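PDB 1HQZ: actin-binding protein from Saccharomyces cerevisiae, which binds actin filaments but not actin monomers, probably through its N-terminal cofilin-homology domain, and recruits the ARP2/3 complex to filament sides to regulate actin assembly. Local coordinates for residues T9-E14 / E42-S47; I81-W86 / H115-A120; I34-A39 / K63-L68. All coordinates share one frame; numbering follows the deposited sequence.

Contact 1 (T9-E14 / E42-S47)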
ATOM      1  N   THR A   9      13.435  -6.950  -0.237  1.00 55.63           N
ATOM      2  CA  THR A   9      14.132  -7.686   0.815  1.00 56.81           C
ATOM      3  C   THR A   9      15.386  -6.958   1.299  1.00 56.83           C
ATOM      4  O   THR A   9      15.811  -7.134   2.442  1.00 57.67           O
ATOM      5  CB  THR A   9      14.495  -9.113   0.348  1.00 57.11           C
ATOM      6  OG1 THR A   9      15.206  -9.045  -0.893  1.00 58.09           O
ATOM      7  CG2 THR A   9      13.236  -9.945   0.158  1.00 54.24           C
ATOM      8  N   THR A  10      15.960  -6.135   0.428  1.00 56.01           N
ATOM      9  CA  THR A  10      17.150  -5.360   0.760  1.00 56.34           C
ATOM     10  C   THR A  10      16.872  -4.506   1.986  1.00 57.91           C
ATOM     11  O   THR A  10      17.675  -4.458   2.924  1.00 58.54           O
ATOM     12  CB  THR A  10      17.549  -4.427  -0.402  1.00 55.73           C
ATOM     13  OG1 THR A  10      18.021  -5.211  -1.502  1.00 56.79           O
ATOM     14  CG2 THR A  10      18.631  -3.451   0.034  1.00 55.55           C
ATOM     15  N   HIS A  11      15.732  -3.822   1.968  1.00 57.97           N
ATOM     16  CA  HIS A  11      15.342  -2.966   3.078  1.00 57.83           C
ATOM     17  C   HIS A  11      14.185  -3.590   3.856  1.00 57.47           C
ATOM     18  O   HIS A  11      13.300  -2.894   4.354  1.00 54.76           O
ATOM     19  CB  HIS A  11      14.951  -1.586   2.553  1.00 58.97           C
ATOM     20  CG  HIS A  11      16.070  -0.862   1.871  1.00 60.73           C
ATOM     21  ND1 HIS A  11      17.196  -0.434   2.540  1.00 61.70           N
ATOM     22  CD2 HIS A  11      16.236  -0.489   0.580  1.00 61.79           C
ATOM     23  CE1 HIS A  11      18.006   0.174   1.691  1.00 62.95           C
ATOM     24  NE2 HIS A  11      17.447   0.154   0.495  1.00 62.83           N
ATOM     25  N   SER A  12      14.209  -4.915   3.957  1.00 57.83           N
ATOM     26  CA  SER A  12      13.180  -5.660   4.673  1.00 59.35           C
ATOM     27  C   SER A  12      13.058  -5.194   6.126  1.00 59.89           C
ATOM     28  O   SER A  12      11.968  -5.198   6.703  1.00 59.23           O
ATOM     29  CB  SER A  12      13.521  -7.146   4.645  1.00 60.52           C
ATOM     30  OG  SER A  12      14.803  -7.356   5.213  1.00 63.18           O
ATOM     31  N   ARG A  13      14.184  -4.795   6.708  1.00 60.12           N
ATOM     32  CA  ARG A  13      14.218  -4.331   8.092  1.00 59.96           C
ATOM     33  C   ARG A  13      13.312  -3.120   8.276  1.00 57.54           C
ATOM     34  O   ARG A  13      12.441  -3.111   9.145  1.00 57.15           O
ATOM     35  CB  ARG A  13      15.646  -3.949   8.486  1.00 61.88           C
ATOM     36  CG  ARG A  13      16.014  -4.287   9.919  1.00 67.12           C
ATOM     37  CD  ARG A  13      16.230  -5.788  10.072  1.00 70.67           C
ATOM     38  NE  ARG A  13      17.226  -6.284   9.121  1.00 73.28           N
ATOM     39  CZ  ARG A  13      17.511  -7.569   8.931  1.00 73.76           C
ATOM     40  NH1 ARG A  13      16.879  -8.501   9.631  1.00 74.72           N
ATOM     41  NH2 ARG A  13      18.428  -7.923   8.040  1.00 73.30           N
ATOM     42  N   GLU A  14      13.532  -2.096   7.458  1.00 55.10           N
ATOM     43  CA  GLU A  14      12.740  -0.877   7.529  1.00 53.45           C
ATOM     44  C   GLU A  14      11.284  -1.154   7.174  1.00 49.63           C
ATOM     45  O   GLU A  14      10.372  -0.684   7.852  1.00 47.75           O
ATOM     46  CB  GLU A  14      13.292   0.185   6.575  1.00 56.39           C
ATOM     47  CG  GLU A  14      14.750   0.565   6.795  1.00 60.58           C
ATOM     48  CD  GLU A  14      15.720  -0.482   6.265  1.00 62.51           C
ATOM     49  OE1 GLU A  14      15.847  -1.564   6.875  1.00 63.68           O
ATOM     50  OE2 GLU A  14      16.352  -0.220   5.221  1.00 63.80           O
ATOM     51  N   GLU A  42      15.480  -0.117  -5.418  1.00 55.00           N
ATOM     52  CA  GLU A  42      15.198  -0.921  -4.234  1.00 54.59           C
ATOM     53  C   GLU A  42      14.006  -0.281  -3.508  1.00 51.64           C
ATOM     54  O   GLU A  42      13.965   0.937  -3.328  1.00 49.81           O
ATOM     55  CB  GLU A  42      16.418  -0.943  -3.310  1.00 57.89           C
ATOM     56  CG  GLU A  42      17.728  -1.282  -4.012  1.00 61.93           C
ATOM     57  CD  GLU A  42      18.934  -1.221  -3.081  1.00 64.35           C
ATOM     58  OE1 GLU A  42      19.136  -0.174  -2.424  1.00 64.80           O
ATOM     59  OE2 GLU A  42      19.682  -2.221  -3.014  1.00 65.57           O
ATOM     60  N   TYR A  43      13.030  -1.090  -3.108  1.00 48.02           N
ATOM     61  CA  TYR A  43      11.880  -0.543  -2.409  1.00 45.91           C
ATOM     62  C   TYR A  43      12.126  -0.369  -0.924  1.00 45.70           C
ATOM     63  O   TYR A  43      12.643  -1.263  -0.255  1.00 45.46           O
ATOM     64  CB  TYR A  43      10.643  -1.418  -2.613  1.00 44.70           C
ATOM     65  CG  TYR A  43       9.909  -1.122  -3.895  1.00 42.52           C
ATOM     66  CD1 TYR A  43      10.376  -1.604  -5.118  1.00 40.70           C
ATOM     67  CD2 TYR A  43       8.757  -0.328  -3.890  1.00 41.39           C
ATOM     68  CE1 TYR A  43       9.717  -1.304  -6.312  1.00 40.88           C
ATOM     69  CE2 TYR A  43       8.089  -0.020  -5.074  1.00 40.30           C
ATOM     70  CZ  TYR A  43       8.574  -0.511  -6.282  1.00 41.67           C
ATOM     71  OH  TYR A  43       7.920  -0.211  -7.457  1.00 39.61           O
ATOM     72  N   GLU A  44      11.749   0.798  -0.417  1.00 44.85           N
ATOM     73  CA  GLU A  44      11.892   1.103   0.996  1.00 45.65           C
ATOM     74  C   GLU A  44      10.766   2.047   1.415  1.00 43.20           C
ATOM     75  O   GLU A  44      10.090   2.633   0.567  1.00 42.34           O
ATOM     76  CB  GLU A  44      13.254   1.746   1.261  1.00 48.66           C
ATOM     77  CG  GLU A  44      13.505   3.025   0.491  1.00 53.33           C
ATOM     78  CD  GLU A  44      14.934   3.514   0.648  1.00 57.06           C
ATOM     79  OE1 GLU A  44      15.259   4.609   0.130  1.00 58.15           O
ATOM     80  OE2 GLU A  44      15.733   2.798   1.289  1.00 57.45           O
ATOM     81  N   PRO A  45      10.542   2.195   2.727  1.00 41.73           N
ATOM     82  CA  PRO A  45       9.480   3.083   3.205  1.00 41.67           C
ATOM     83  C   PRO A  45       9.698   4.497   2.703  1.00 41.09           C
ATOM     84  O   PRO A  45      10.766   5.066   2.894  1.00 42.65           O
ATOM     85  CB  PRO A  45       9.617   2.999   4.720  1.00 41.16           C
ATOM     86  CG  PRO A  45      10.125   1.615   4.928  1.00 42.44           C
ATOM     87  CD  PRO A  45      11.181   1.498   3.852  1.00 41.43           C
ATOM     88  N   GLU A  46       8.700   5.066   2.045  1.00 41.20           N
ATOM     89  CA  GLU A  46       8.841   6.428   1.564  1.00 41.43           C
ATOM     90  C   GLU A  46       8.169   7.365   2.539  1.00 40.10           C
ATOM     91  O   GLU A  46       8.703   8.419   2.875  1.00 39.89           O
ATOM     92  CB  GLU A  46       8.211   6.597   0.190  1.00 42.92           C
ATOM     93  CG  GLU A  46       8.307   8.020  -0.296  1.00 49.30           C
ATOM     94  CD  GLU A  46       7.999   8.153  -1.763  1.00 55.26           C
ATOM     95  OE1 GLU A  46       6.822   8.412  -2.121  1.00 57.31           O
ATOM     96  OE2 GLU A  46       8.948   7.985  -2.562  1.00 58.50           O
ATOM     97  N   SER A  47       6.991   6.962   3.003  1.00 39.39           N
ATOM     98  CA  SER A  47       6.231   7.771   3.940  1.00 37.86           C
ATOM     99  C   SER A  47       5.289   6.919   4.774  1.00 36.73           C
ATOM    100  O   SER A  47       4.930   5.803   4.391  1.00 35.23           O
ATOM    101  CB  SER A  47       5.427   8.815   3.179  1.00 38.19           C
ATOM    102  OG  SER A  47       4.657   8.186   2.176  1.00 39.98           O
TER
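His11 lies against Glu42, Tyr43 and Glu44 where the N-terminus of helix 12-24 of the cofilin-homology (ADF-H) domain meets strand 43-49, the outermost strand of the sheet on this side. The residue occupies the N-cap position, immediately before the helix.

Three carboxylates surround the imidazole, each in a different geometry. Glu14 OE2, in the first turn of the helix, accepts from His11 ND1 at 2.8 Å, lying 23° out of the ring plane. NE2 donates across the contact to Glu42 OE1, but at 3.4 Å this bond is weak, and the Glu42 carboxylate stands nearly perpendicular to the ring. Glu44 OE2 sits over the centre of one ring face, 3.2 Å from His11 NE2, where the angle is too poor for a hydrogen bond. Glu44 CG lies between its backbone N and carbonyl carbon (chi1 59°), and from there the extended chain runs alongside the histidine. So much negative charge would be expected to favour a protonated imidazole.

Packing contacts surround this polar group. The opposite ring face is covered by Thr10 CG2, whose own closest approach to segment 42-47 is 3.5 Å, to Glu42 OE2; Thr10 OG1 is hydrogen-bonded to Asp7. Further along, Glu14 CB packs on Pro45 CD at 3.7 Å.

Backbone and side-chain bonds meet at the helix start. A type I turn spans Thr9 to Ser12, and Thr9 O accepts from both Ser12 N and Ser12 OG, which approach from the same face of its plane.

A separate contact comes from a strand carbonyl: Tyr43 O lies at the imidazole edge, 3.8 Å from His11 CD2.

Contact 2 (I81-W86 / H115-A120)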
ATOM      1  N   ILE A  81      -7.396  -4.122   6.968  1.00 37.49           N
ATOM      2  CA  ILE A  81      -6.202  -3.768   6.228  1.00 35.98           C
ATOM      3  C   ILE A  81      -6.445  -3.678   4.725  1.00 34.57           C
ATOM      4  O   ILE A  81      -7.050  -4.576   4.112  1.00 34.23           O
ATOM      5  CB  ILE A  81      -5.055  -4.792   6.507  1.00 35.08           C
ATOM      6  CG1 ILE A  81      -4.498  -4.639   7.931  1.00 39.54           C
ATOM      7  CG2 ILE A  81      -3.892  -4.525   5.585  1.00 34.79           C
ATOM      8  CD1 ILE A  81      -5.498  -4.642   9.029  1.00 40.70           C
ATOM      9  N   ILE A  82      -5.980  -2.585   4.133  1.00 32.09           N
ATOM     10  CA  ILE A  82      -6.116  -2.410   2.698  1.00 31.58           C
ATOM     11  C   ILE A  82      -4.719  -2.231   2.101  1.00 31.38           C
ATOM     12  O   ILE A  82      -3.840  -1.621   2.710  1.00 27.82           O
ATOM     13  CB  ILE A  82      -7.011  -1.186   2.350  1.00 31.80           C
ATOM     14  CG1 ILE A  82      -7.046  -0.987   0.831  1.00 33.89           C
ATOM     15  CG2 ILE A  82      -6.500   0.068   3.053  1.00 32.51           C
ATOM     16  CD1 ILE A  82      -8.041   0.072   0.341  1.00 30.68           C
ATOM     17  N   ILE A  83      -4.488  -2.829   0.940  1.00 30.20           N
ATOM     18  CA  ILE A  83      -3.210  -2.653   0.288  1.00 31.17           C
ATOM     19  C   ILE A  83      -3.532  -2.034  -1.055  1.00 31.62           C
ATOM     20  O   ILE A  83      -4.548  -2.362  -1.677  1.00 29.84           O
ATOM     21  CB  ILE A  83      -2.452  -3.970   0.084  1.00 30.86           C
ATOM     22  CG1 ILE A  83      -3.287  -4.945  -0.743  1.00 29.51           C
ATOM     23  CG2 ILE A  83      -2.107  -4.562   1.430  1.00 32.80           C
ATOM     24  CD1 ILE A  83      -2.499  -6.163  -1.203  1.00 35.45           C
ATOM     25  N   ILE A  84      -2.678  -1.119  -1.486  1.00 32.30           N
ATOM     26  CA  ILE A  84      -2.892  -0.441  -2.749  1.00 33.21           C
ATOM     27  C   ILE A  84      -1.718  -0.605  -3.699  1.00 33.02           C
ATOM     28  O   ILE A  84      -0.579  -0.346  -3.339  1.00 33.42           O
ATOM     29  CB  ILE A  84      -3.166   1.069  -2.510  1.00 34.65           C
ATOM     30  CG1 ILE A  84      -4.539   1.223  -1.848  1.00 34.68           C
ATOM     31  CG2 ILE A  84      -3.095   1.846  -3.821  1.00 31.63           C
ATOM     32  CD1 ILE A  84      -4.865   2.618  -1.426  1.00 39.49           C
ATOM     33  N   GLY A  85      -2.020  -1.072  -4.905  1.00 32.69           N
ATOM     34  CA  GLY A  85      -1.010  -1.231  -5.926  1.00 33.82           C
ATOM     35  C   GLY A  85      -1.149  -0.003  -6.812  1.00 34.07           C
ATOM     36  O   GLY A  85      -2.079   0.112  -7.605  1.00 33.72           O
ATOM     37  N   TRP A  86      -0.218   0.922  -6.652  1.00 34.59           N
ATOM     38  CA  TRP A  86      -0.210   2.172  -7.396  1.00 34.81           C
ATOM     39  C   TRP A  86       0.680   2.033  -8.638  1.00 35.88           C
ATOM     40  O   TRP A  86       1.897   1.859  -8.530  1.00 36.24           O
ATOM     41  CB  TRP A  86       0.285   3.272  -6.450  1.00 32.79           C
ATOM     42  CG  TRP A  86       0.507   4.599  -7.067  1.00 33.16           C
ATOM     43  CD1 TRP A  86       1.701   5.114  -7.482  1.00 30.74           C
ATOM     44  CD2 TRP A  86      -0.477   5.601  -7.330  1.00 30.25           C
ATOM     45  NE1 TRP A  86       1.522   6.376  -7.978  1.00 27.64           N
ATOM     46  CE2 TRP A  86       0.196   6.703  -7.903  1.00 29.80           C
ATOM     47  CE3 TRP A  86      -1.864   5.678  -7.138  1.00 32.34           C
ATOM     48  CZ2 TRP A  86      -0.467   7.874  -8.291  1.00 29.13           C
ATOM     49  CZ3 TRP A  86      -2.528   6.845  -7.522  1.00 31.32           C
ATOM     50  CH2 TRP A  86      -1.824   7.928  -8.093  1.00 31.86           C
ATOM     51  N   HIS A 115      -7.328  -7.175   3.893  1.00 35.15           N
ATOM     52  CA  HIS A 115      -8.725  -7.517   3.715  1.00 36.96           C
ATOM     53  C   HIS A 115      -9.200  -7.032   2.361  1.00 36.21           C
ATOM     54  O   HIS A 115     -10.076  -7.645   1.748  1.00 36.91           O
ATOM     55  CB  HIS A 115      -9.587  -6.890   4.808  1.00 38.81           C
ATOM     56  CG  HIS A 115      -9.259  -7.383   6.178  1.00 40.84           C
ATOM     57  ND1 HIS A 115      -8.309  -6.783   6.974  1.00 40.71           N
ATOM     58  CD2 HIS A 115      -9.715  -8.451   6.874  1.00 41.69           C
ATOM     59  CE1 HIS A 115      -8.195  -7.459   8.104  1.00 43.70           C
ATOM     60  NE2 HIS A 115      -9.037  -8.477   8.069  1.00 43.10           N
ATOM     61  N   VAL A 116      -8.602  -5.938   1.896  1.00 34.60           N
ATOM     62  CA  VAL A 116      -8.967  -5.340   0.616  1.00 34.30           C
ATOM     63  C   VAL A 116      -7.734  -5.031  -0.231  1.00 33.96           C
ATOM     64  O   VAL A 116      -6.730  -4.523   0.277  1.00 31.65           O
ATOM     65  CB  VAL A 116      -9.736  -4.032   0.831  1.00 33.71           C
ATOM     66  CG1 VAL A 116     -10.156  -3.449  -0.509  1.00 39.15           C
ATOM     67  CG2 VAL A 116     -10.953  -4.284   1.699  1.00 35.74           C
ATOM     68  N   GLN A 117      -7.821  -5.351  -1.519  1.00 33.59           N
ATOM     69  CA  GLN A 117      -6.732  -5.104  -2.454  1.00 35.11           C
ATOM     70  C   GLN A 117      -7.257  -4.266  -3.608  1.00 35.24           C
ATOM     71  O   GLN A 117      -8.202  -4.658  -4.282  1.00 35.86           O
ATOM     72  CB  GLN A 117      -6.168  -6.415  -3.011  1.00 36.24           C
ATOM     73  CG  GLN A 117      -5.041  -6.187  -4.010  1.00 38.39           C
ATOM     74  CD  GLN A 117      -4.465  -7.468  -4.604  1.00 40.99           C
ATOM     75  OE1 GLN A 117      -3.484  -7.421  -5.337  1.00 41.99           O
ATOM     76  NE2 GLN A 117      -5.067  -8.606  -4.295  1.00 38.53           N
ATOM     77  N   VAL A 118      -6.622  -3.120  -3.837  1.00 35.13           N
ATOM     78  CA  VAL A 118      -7.017  -2.208  -4.894  1.00 34.42           C
ATOM     79  C   VAL A 118      -5.859  -1.834  -5.814  1.00 34.03           C
ATOM     80  O   VAL A 118      -4.721  -1.695  -5.377  1.00 33.79           O
ATOM     81  CB  VAL A 118      -7.606  -0.890  -4.304  1.00 35.91           C
ATOM     82  CG1 VAL A 118      -7.839   0.123  -5.418  1.00 36.45           C
ATOM     83  CG2 VAL A 118      -8.926  -1.175  -3.599  1.00 34.99           C
ATOM     84  N   THR A 119      -6.167  -1.690  -7.097  1.00 34.65           N
ATOM     85  CA  THR A 119      -5.192  -1.277  -8.092  1.00 34.18           C
ATOM     86  C   THR A 119      -5.573   0.171  -8.432  1.00 36.27           C
ATOM     87  O   THR A 119      -6.743   0.474  -8.703  1.00 33.86           O
ATOM     88  CB  THR A 119      -5.258  -2.153  -9.359  1.00 33.59           C
ATOM     89  OG1 THR A 119      -4.750  -3.466  -9.068  1.00 30.81           O
ATOM     90  CG2 THR A 119      -4.422  -1.531 -10.474  1.00 32.05           C
ATOM     91  N   ALA A 120      -4.595   1.070  -8.385  1.00 35.95           N
ATOM     92  CA  ALA A 120      -4.854   2.477  -8.666  1.00 35.02           C
ATOM     93  C   ALA A 120      -3.853   3.072  -9.646  1.00 35.70           C
ATOM     94  O   ALA A 120      -2.700   2.658  -9.688  1.00 36.20           O
ATOM     95  CB  ALA A 120      -4.834   3.263  -7.363  1.00 34.86           C
TER
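Ile81 and His115 meet at the start of a parallel pairing, His115 lying just before strand 116-120, in a beta-alpha-beta unit whose crossover is helix 93-110. Ile81 O accepts twice, from His115 N at 2.6 Å and from Val116 N at 3.0 Å. In return Ile81 N donates to His115 ND1 at 2.8 Å, with an N-H...N angle of 175°, the donor tilted 18° from the imidazole plane, consistent with ND1 unprotonated. From there the parallel bonding alternates regularly, Ile83 exchanging bonds with Val116 and Val118, and Gly85 with Val118 and Ala120.

Side chains divide between the two sheet faces. On one, Ile82 CG1 meets Val116 CB at 4.1 Å, and Ile84 CG2 meets Ala120 CB at 4.2 Å. On the other, chi1 of 58° sets Ile83 CG1 3.6 Å from Val116 O, and CD1 continues from it to Gln117 CG at 3.8 Å.

Beyond this shell, helix 128-136 covers the first face through Leu131 and Ile135, while Phe99, Phe103 and Ala107 of helix 93-110 cover the second. Trp86 is positioned by a ring stack with Phe59 and by its NE1 bond to Asp60 O, and its CE3 lies 3.8 Å from Ala120 CB.

Contact 3 (I34-A39 / K63-L68)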
ATOM      1  N   ILE A  34       3.662   3.737   2.681  1.00 25.15           N
ATOM      2  CA  ILE A  34       3.781   3.679   1.234  1.00 26.19           C
ATOM      3  C   ILE A  34       5.237   3.339   0.956  1.00 27.62           C
ATOM      4  O   ILE A  34       6.142   4.021   1.460  1.00 25.97           O
ATOM      5  CB  ILE A  34       3.481   5.035   0.546  1.00 28.29           C
ATOM      6  CG1 ILE A  34       1.981   5.356   0.643  1.00 29.96           C
ATOM      7  CG2 ILE A  34       3.929   4.980  -0.923  1.00 24.06           C
ATOM      8  CD1 ILE A  34       1.565   6.649  -0.085  1.00 27.11           C
ATOM      9  N   ILE A  35       5.476   2.273   0.201  1.00 27.89           N
ATOM     10  CA  ILE A  35       6.852   1.928  -0.143  1.00 28.81           C
ATOM     11  C   ILE A  35       7.096   2.288  -1.603  1.00 31.09           C
ATOM     12  O   ILE A  35       6.265   2.014  -2.470  1.00 31.24           O
ATOM     13  CB  ILE A  35       7.166   0.425   0.081  1.00 29.76           C
ATOM     14  CG1 ILE A  35       6.279  -0.438  -0.816  1.00 26.12           C
ATOM     15  CG2 ILE A  35       7.007   0.077   1.560  1.00 28.88           C
ATOM     16  CD1 ILE A  35       6.623  -1.903  -0.767  1.00 28.45           C
ATOM     17  N   SER A  36       8.246   2.896  -1.866  1.00 35.12           N
ATOM     18  CA  SER A  36       8.609   3.340  -3.202  1.00 37.53           C
ATOM     19  C   SER A  36      10.052   2.928  -3.526  1.00 39.90           C
ATOM     20  O   SER A  36      10.870   2.716  -2.625  1.00 42.10           O
ATOM     21  CB  SER A  36       8.446   4.865  -3.270  1.00 35.56           C
ATOM     22  OG  SER A  36       8.593   5.360  -4.590  1.00 36.67           O
ATOM     23  N   PRO A  37      10.388   2.820  -4.821  1.00 41.96           N
ATOM     24  CA  PRO A  37      11.741   2.422  -5.221  1.00 44.02           C
ATOM     25  C   PRO A  37      12.754   3.564  -5.175  1.00 46.27           C
ATOM     26  O   PRO A  37      12.464   4.672  -5.639  1.00 46.93           O
ATOM     27  CB  PRO A  37      11.522   1.894  -6.632  1.00 44.21           C
ATOM     28  CG  PRO A  37      10.504   2.868  -7.161  1.00 43.04           C
ATOM     29  CD  PRO A  37       9.526   3.016  -6.002  1.00 41.95           C
ATOM     30  N   ASN A  38      13.934   3.297  -4.612  1.00 47.84           N
ATOM     31  CA  ASN A  38      14.979   4.321  -4.532  1.00 49.97           C
ATOM     32  C   ASN A  38      15.769   4.401  -5.836  1.00 51.53           C
ATOM     33  O   ASN A  38      15.427   3.749  -6.824  1.00 50.90           O
ATOM     34  CB  ASN A  38      15.943   4.053  -3.363  1.00 48.18           C
ATOM     35  CG  ASN A  38      16.651   2.711  -3.467  1.00 49.15           C
ATOM     36  OD1 ASN A  38      16.977   2.242  -4.561  1.00 45.19           O
ATOM     37  ND2 ASN A  38      16.910   2.094  -2.314  1.00 48.42           N
ATOM     38  N   ALA A  39      16.827   5.204  -5.837  1.00 53.07           N
ATOM     39  CA  ALA A  39      17.655   5.367  -7.026  1.00 55.68           C
ATOM     40  C   ALA A  39      18.161   4.029  -7.565  1.00 56.36           C
ATOM     41  O   ALA A  39      18.311   3.855  -8.775  1.00 57.44           O
ATOM     42  CB  ALA A  39      18.835   6.287  -6.718  1.00 55.99           C
ATOM     43  N   LYS A  63       5.976   7.037 -10.180  1.00 36.40           N
ATOM     44  CA  LYS A  63       6.545   5.783  -9.697  1.00 36.74           C
ATOM     45  C   LYS A  63       5.499   4.747  -9.341  1.00 35.44           C
ATOM     46  O   LYS A  63       4.375   5.086  -8.956  1.00 33.70           O
ATOM     47  CB  LYS A  63       7.393   6.024  -8.442  1.00 36.77           C
ATOM     48  CG  LYS A  63       8.487   7.058  -8.587  1.00 41.67           C
ATOM     49  CD  LYS A  63       9.128   7.323  -7.233  1.00 43.67           C
ATOM     50  CE  LYS A  63      10.099   8.483  -7.293  1.00 45.06           C
ATOM     51  NZ  LYS A  63      10.730   8.707  -5.964  1.00 46.74           N
ATOM     52  N   VAL A  64       5.888   3.482  -9.469  1.00 32.71           N
ATOM     53  CA  VAL A  64       5.028   2.371  -9.104  1.00 32.66           C
ATOM     54  C   VAL A  64       5.274   2.204  -7.611  1.00 32.91           C
ATOM     55  O   VAL A  64       6.412   2.018  -7.183  1.00 33.51           O
ATOM     56  CB  VAL A  64       5.446   1.074  -9.827  1.00 32.92           C
ATOM     57  CG1 VAL A  64       4.713  -0.120  -9.229  1.00 34.22           C
ATOM     58  CG2 VAL A  64       5.149   1.187 -11.292  1.00 32.20           C
ATOM     59  N   GLN A  65       4.221   2.277  -6.811  1.00 33.42           N
ATOM     60  CA  GLN A  65       4.384   2.146  -5.373  1.00 32.16           C
ATOM     61  C   GLN A  65       3.336   1.245  -4.759  1.00 32.10           C
ATOM     62  O   GLN A  65       2.343   0.903  -5.390  1.00 36.70           O
ATOM     63  CB  GLN A  65       4.295   3.522  -4.709  1.00 29.38           C
ATOM     64  CG  GLN A  65       5.231   4.568  -5.301  1.00 31.06           C
ATOM     65  CD  GLN A  65       4.952   5.956  -4.760  1.00 29.95           C
ATOM     66  OE1 GLN A  65       3.823   6.445  -4.827  1.00 30.93           O
ATOM     67  NE2 GLN A  65       5.978   6.597  -4.226  1.00 32.10           N
ATOM     68  N   TYR A  66       3.550   0.874  -3.507  1.00 31.97           N
ATOM     69  CA  TYR A  66       2.592   0.036  -2.820  1.00 30.12           C
ATOM     70  C   TYR A  66       2.301   0.680  -1.489  1.00 30.46           C
ATOM     71  O   TYR A  66       3.209   1.168  -0.814  1.00 29.36           O
ATOM     72  CB  TYR A  66       3.151  -1.378  -2.644  1.00 29.23           C
ATOM     73  CG  TYR A  66       3.579  -1.978  -3.966  1.00 27.45           C
ATOM     74  CD1 TYR A  66       4.835  -1.710  -4.498  1.00 29.13           C
ATOM     75  CD2 TYR A  66       2.687  -2.720  -4.730  1.00 29.06           C
ATOM     76  CE1 TYR A  66       5.191  -2.158  -5.773  1.00 28.76           C
ATOM     77  CE2 TYR A  66       3.023  -3.174  -6.001  1.00 28.94           C
ATOM     78  CZ  TYR A  66       4.279  -2.881  -6.517  1.00 30.44           C
ATOM     79  OH  TYR A  66       4.598  -3.285  -7.787  1.00 28.65           O
ATOM     80  N   GLY A  67       1.020   0.713  -1.142  1.00 30.56           N
ATOM     81  CA  GLY A  67       0.601   1.308   0.111  1.00 28.97           C
ATOM     82  C   GLY A  67      -0.085   0.272   0.976  1.00 28.70           C
ATOM     83  O   GLY A  67      -0.662  -0.702   0.476  1.00 26.19           O
ATOM     84  N   LEU A  68      -0.027   0.498   2.282  1.00 28.84           N
ATOM     85  CA  LEU A  68      -0.620  -0.405   3.264  1.00 29.57           C
ATOM     86  C   LEU A  68      -1.271   0.459   4.318  1.00 29.30           C
ATOM     87  O   LEU A  68      -0.639   1.377   4.839  1.00 28.09           O
ATOM     88  CB  LEU A  68       0.483  -1.248   3.913  1.00 30.17           C
ATOM     89  CG  LEU A  68       0.143  -2.131   5.111  1.00 33.66           C
ATOM     90  CD1 LEU A  68      -0.611  -3.357   4.649  1.00 31.00           C
ATOM     91  CD2 LEU A  68       1.444  -2.538   5.809  1.00 34.33           C
TER
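Ile35 N donates to Tyr66 O at 2.7 Å, and Tyr66 N returns a bond to Ile35 O at 3.1 Å, making the two residues a hydrogen-bonded pair of antiparallel strands whose axes are 165° apart in direction. On the same face Ile35 CG1 packs on Tyr66 CB at 3.7 Å. Ile34 and Gly67 make the adjoining non-hydrogen-bonded pair, CA atoms 4.1 Å apart.

Ser36 OG accepts from Gln65 NE2 at 2.9 Å, nearly straight at 166° and close to the plane of the Gln65 amide. Lys63 CD lies 3.3 Å from Ser36 OG, adding an aliphatic neighbour. With OG anti to its backbone N (chi1 -172°), Ser36 presents the hydroxyl to the amide. The amide oxygen, OE1, accepts from Asp60 N, and NE2 has a second, weak bond to Glu46 OE1. An alanine in place of this glutamine would probably leave Ser36 OG and Asp60 N without these partners and open a gap beside Ser36.

In the ADF-H sheet these are inner strands, bordered by strands 43-49 and 80-86. Helix 93-110 covers the Ile35-Tyr66 face, Leu110 touching Ile35 and Phe99 and Asn102 touching Tyr66.

In the fold
All three contacts reach one five-stranded mixed sheet, but at different depths. Contacts 2 and 3 are buried strand pairings, parallel and antiparallel respectively; contact 1 is a surface contact between a helix start and an outermost strand, its centre about 13 Å from the centre of the chain. Its chemistry is correspondingly charged, whereas contact 2 relies on backbone bonds and branched aliphatic side chains, and contact 3 adds a buried side-chain amide to backbone bonds and apolar packing. Contact 3 lies between the others: Glu46 N reaches Ile34 O at 2.8 Å on one side, and Ile84 N reaches Gly67 O at 2.8 Å on the other. Contacts 1 and 2, with centres 18 Å apart, do not touch.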